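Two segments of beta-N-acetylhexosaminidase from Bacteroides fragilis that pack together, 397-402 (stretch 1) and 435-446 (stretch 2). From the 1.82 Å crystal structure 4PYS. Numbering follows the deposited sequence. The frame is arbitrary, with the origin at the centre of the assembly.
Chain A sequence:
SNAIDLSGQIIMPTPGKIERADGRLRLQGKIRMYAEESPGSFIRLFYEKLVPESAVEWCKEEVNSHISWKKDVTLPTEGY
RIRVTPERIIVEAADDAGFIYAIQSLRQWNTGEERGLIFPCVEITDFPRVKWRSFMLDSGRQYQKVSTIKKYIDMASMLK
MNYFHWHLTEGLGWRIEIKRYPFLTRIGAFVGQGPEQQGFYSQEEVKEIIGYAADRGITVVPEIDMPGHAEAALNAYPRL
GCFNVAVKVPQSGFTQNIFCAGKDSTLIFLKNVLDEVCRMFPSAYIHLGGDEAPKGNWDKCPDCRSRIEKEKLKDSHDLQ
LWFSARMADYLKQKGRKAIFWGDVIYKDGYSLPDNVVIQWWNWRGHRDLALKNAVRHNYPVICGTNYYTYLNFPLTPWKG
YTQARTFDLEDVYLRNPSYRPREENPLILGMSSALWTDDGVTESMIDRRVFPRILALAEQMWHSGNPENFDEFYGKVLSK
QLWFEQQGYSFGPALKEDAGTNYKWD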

# COMPACT_ATOMS: atom_id res chain seq x y z
N PRO A 397 -18.23 9.42 15.07
CA PRO A 397 -17.58 8.63 16.12
C PRO A 397 -18.04 7.17 16.21
O PRO A 397 -19.22 6.86 16.01
CB PRO A 397 -17.96 9.38 17.41
CG PRO A 397 -18.14 10.80 16.96
CD PRO A 397 -18.76 10.70 15.59
N TRP A 398 -17.09 6.29 16.52
CA TRP A 398 -17.35 4.86 16.61
C TRP A 398 -16.30 4.23 17.51
O TRP A 398 -15.11 4.29 17.22
CB TRP A 398 -17.29 4.22 15.22
CG TRP A 398 -17.45 2.73 15.27
CD1 TRP A 398 -18.60 2.03 15.54
CD2 TRP A 398 -16.43 1.76 15.04
NE1 TRP A 398 -18.34 0.68 15.48
CE2 TRP A 398 -17.02 0.49 15.18
CE3 TRP A 398 -15.07 1.84 14.73
CZ2 TRP A 398 -16.29 -0.69 15.02
CZ3 TRP A 398 -14.35 0.66 14.57
CH2 TRP A 398 -14.96 -0.58 14.71
N LYS A 399 -16.74 3.65 18.62
CA LYS A 399 -15.85 3.01 19.59
C LYS A 399 -14.69 3.92 20.01
O LYS A 399 -14.91 5.01 20.53
CB LYS A 399 -15.34 1.68 19.05
CG LYS A 399 -16.47 0.71 18.72
CD LYS A 399 -15.96 -0.71 18.56
CE LYS A 399 -17.10 -1.68 18.28
NZ LYS A 399 -16.59 -3.07 18.07
N GLY A 400 -13.46 3.47 19.78
CA GLY A 400 -12.28 4.22 20.19
C GLY A 400 -12.02 5.48 19.38
O GLY A 400 -11.18 6.30 19.76
N TYR A 401 -12.73 5.64 18.27
CA TYR A 401 -12.59 6.84 17.45
C TYR A 401 -13.58 7.93 17.89
O TYR A 401 -14.78 7.84 17.63
CB TYR A 401 -12.77 6.50 15.96
CG TYR A 401 -11.77 5.49 15.46
CD1 TYR A 401 -10.54 5.89 14.97
CD2 TYR A 401 -12.05 4.12 15.49
CE1 TYR A 401 -9.62 4.96 14.51
CE2 TYR A 401 -11.14 3.19 15.04
CZ TYR A 401 -9.92 3.62 14.56
OH TYR A 401 -9.01 2.69 14.11
N THR A 402 -13.07 8.95 18.59
CA THR A 402 -13.91 10.09 18.97
C THR A 402 -13.98 11.06 17.80
O THR A 402 -13.44 10.79 16.73
CB THR A 402 -13.34 10.84 20.19
OG1 THR A 402 -12.07 11.42 19.86
CG2 THR A 402 -13.18 9.91 21.37
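Stretch 2 (435-446) LWTDDGVTESMI

Stretch 2 lies on stretch 1 as one irregular loop against a tight turn, a small contact of 320 Å² in which D439 fits against the turn while the W398 and Y401 side chains reach across to it and its neighbours. Neither segment forms a sheet or helix pairing with the other, and the CA atoms come closest at G400 and D439, 7.0 Å apart. Stretch 2 approaches through W436 to D439, turns and leads away, M445 later bringing its side chain back within reach of W398.

Stretch 1 folds into a type II' beta turn from W398 to Y401, closed by two backbone hydrogen bonds, Y401 N to W398 O at 2.9 Å and W398 N to Y401 O at 3.0 Å. K399 holds the first central position with phi/psi of 51/-121, an unusual conformation for a residue with a side chain, and G400 follows at -72/-11. The amide of G400 meets D439: G400 N donates to D439 OD2 at 3.1 Å, with an angle of 141° at the hydrogen. Glycine suits this place because an ideal CB would point toward stretch 2 and lie 2.7 Å from D439 OD2, a clash.

D439 loses more surface to the other stretch than any other residue here, 95 Å². Its backbone has positive phi (72/24), as does that of G440 (77/43); the chain bends here, and weak hydrogen bonds run from G440 N to T437 O at 3.5 Å and from V441 N to T437 O at 3.4 Å. The long, nearly extended side chain of K399 makes a weak hydrogen bond from NZ to D439 O at 3.4 Å.

The CA-to-CB bond of W398 points sideways to stretch 2, but with chi1 at 176° (t) the end of the indole comes nearer. The broad ring offers apolar surface: W398 CH2 lies 4.0 Å from V441 CG2, and W398 CZ2 is 3.5 Å from CE of M445, a selenomethionine whose terminal methyl packs against the indole. W398 CH2 also comes within 3.4 Å of D439 O, while D438 O lies at the indole edge.

The CA-to-CB bond of Y401 is likewise sideways, but its end comes nearer, OH standing 3.7 Å from D438 CB. The hydroxyl, also hydrogen-bonded elsewhere in the structure, reaches stretch 2 through a water: Y401 OH donates to it at 2.6 Å, and the water donates to W436 O at 2.9 Å and D438 O at 2.7 Å. Tyrosine thus combines a space-filling ring with a hydroxyl that links the turn to two carbonyls.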

# COMPACT_ATOMS: atom_id res chain seq x y z
N LEU A 435 -5.50 1.37 6.15
CA LEU A 435 -6.70 0.89 6.81
C LEU A 435 -6.26 0.03 7.99
O LEU A 435 -5.95 -1.16 7.82
CB LEU A 435 -7.55 0.07 5.82
CG LEU A 435 -8.98 -0.31 6.23
CD1 LEU A 435 -9.07 -1.36 7.34
CD2 LEU A 435 -9.77 0.93 6.65
N TRP A 436 -6.22 0.63 9.18
CA TRP A 436 -5.89 -0.09 10.40
C TRP A 436 -7.14 -0.78 10.90
O TRP A 436 -8.23 -0.23 10.82
CB TRP A 436 -5.38 0.89 11.47
CG TRP A 436 -4.10 1.54 11.08
CD1 TRP A 436 -3.96 2.75 10.46
CD2 TRP A 436 -2.78 1.02 11.25
NE1 TRP A 436 -2.62 3.01 10.24
CE2 TRP A 436 -1.88 1.96 10.72
CE3 TRP A 436 -2.28 -0.16 11.81
CZ2 TRP A 436 -0.50 1.76 10.73
CZ3 TRP A 436 -0.90 -0.35 11.82
CH2 TRP A 436 -0.03 0.60 11.28
N THR A 437 -6.98 -1.98 11.44
CA THR A 437 -8.16 -2.76 11.85
C THR A 437 -8.41 -2.78 13.36
O THR A 437 -9.07 -3.69 13.88
CB THR A 437 -8.15 -4.18 11.22
OG1 THR A 437 -6.91 -4.84 11.49
CG2 THR A 437 -8.32 -4.08 9.70
N ASP A 438 -7.91 -1.76 14.07
CA ASP A 438 -8.21 -1.57 15.49
C ASP A 438 -9.72 -1.62 15.75
O ASP A 438 -10.51 -1.18 14.91
CB ASP A 438 -7.74 -0.19 15.98
CG ASP A 438 -6.28 0.09 15.69
OD1 ASP A 438 -5.80 -0.31 14.61
OD2 ASP A 438 -5.63 0.72 16.55
N ASP A 439 -10.09 -2.12 16.92
CA ASP A 439 -11.48 -2.15 17.39
C ASP A 439 -12.35 -3.17 16.65
O ASP A 439 -13.57 -3.02 16.60
CB ASP A 439 -12.13 -0.75 17.33
CG ASP A 439 -11.82 0.09 18.55
OD1 ASP A 439 -11.65 -0.47 19.65
OD2 ASP A 439 -11.75 1.33 18.41
N GLY A 440 -11.73 -4.20 16.09
CA GLY A 440 -12.48 -5.31 15.53
C GLY A 440 -13.11 -5.05 14.17
O GLY A 440 -14.26 -5.43 13.94
N VAL A 441 -12.37 -4.41 13.28
CA VAL A 441 -12.83 -4.20 11.91
C VAL A 441 -12.67 -5.49 11.11
O VAL A 441 -11.57 -5.85 10.68
CB VAL A 441 -12.06 -3.05 11.22
CG1 VAL A 441 -12.49 -2.90 9.75
CG2 VAL A 441 -12.29 -1.75 11.98
N THR A 442 -13.78 -6.21 10.92
CA THR A 442 -13.78 -7.47 10.20
C THR A 442 -13.86 -7.17 8.70
O THR A 442 -14.00 -6.02 8.31
CB THR A 442 -14.98 -8.32 10.60
OG1 THR A 442 -16.18 -7.58 10.34
CG2 THR A 442 -14.92 -8.66 12.09
N GLU A 443 -13.78 -8.21 7.88
CA GLU A 443 -13.72 -8.00 6.42
C GLU A 443 -14.94 -7.25 5.87
O GLU A 443 -14.80 -6.42 4.96
CB GLU A 443 -13.61 -9.35 5.70
CG GLU A 443 -12.30 -10.10 5.95
CD GLU A 443 -12.15 -11.32 5.07
OE1 GLU A 443 -12.74 -11.33 3.97
OE2 GLU A 443 -11.45 -12.26 5.48
N SER A 444 -16.11 -7.55 6.41
CA SER A 444 -17.36 -6.94 5.93
C SER A 444 -17.45 -5.45 6.26
O SER A 444 -18.36 -4.75 5.78
CB SER A 444 -18.56 -7.66 6.54
OG SER A 444 -18.59 -7.49 7.94
N MSE A 445 -16.51 -4.97 7.07
CA MSE A 445 -16.52 -3.58 7.55
C MSE A 445 -15.50 -2.71 6.84
O MSE A 445 -15.44 -1.49 7.05
CB MSE A 445 -16.26 -3.55 9.06
CG MSE A 445 -17.39 -4.11 9.87
SE MSE A 445 -16.88 -4.45 11.72
CE MSE A 445 -16.28 -2.71 12.17
N ILE A 446 -14.70 -3.32 5.97
CA ILE A 446 -13.61 -2.58 5.34
C ILE A 446 -14.06 -1.57 4.28
O ILE A 446 -13.67 -0.40 4.34
CB ILE A 446 -12.55 -3.53 4.75
CG1 ILE A 446 -11.93 -4.37 5.87
CG2 ILE A 446 -11.48 -2.73 4.02
CD1 ILE A 446 -10.95 -5.45 5.39
O HOH W 1 -9.99 0.61 12.99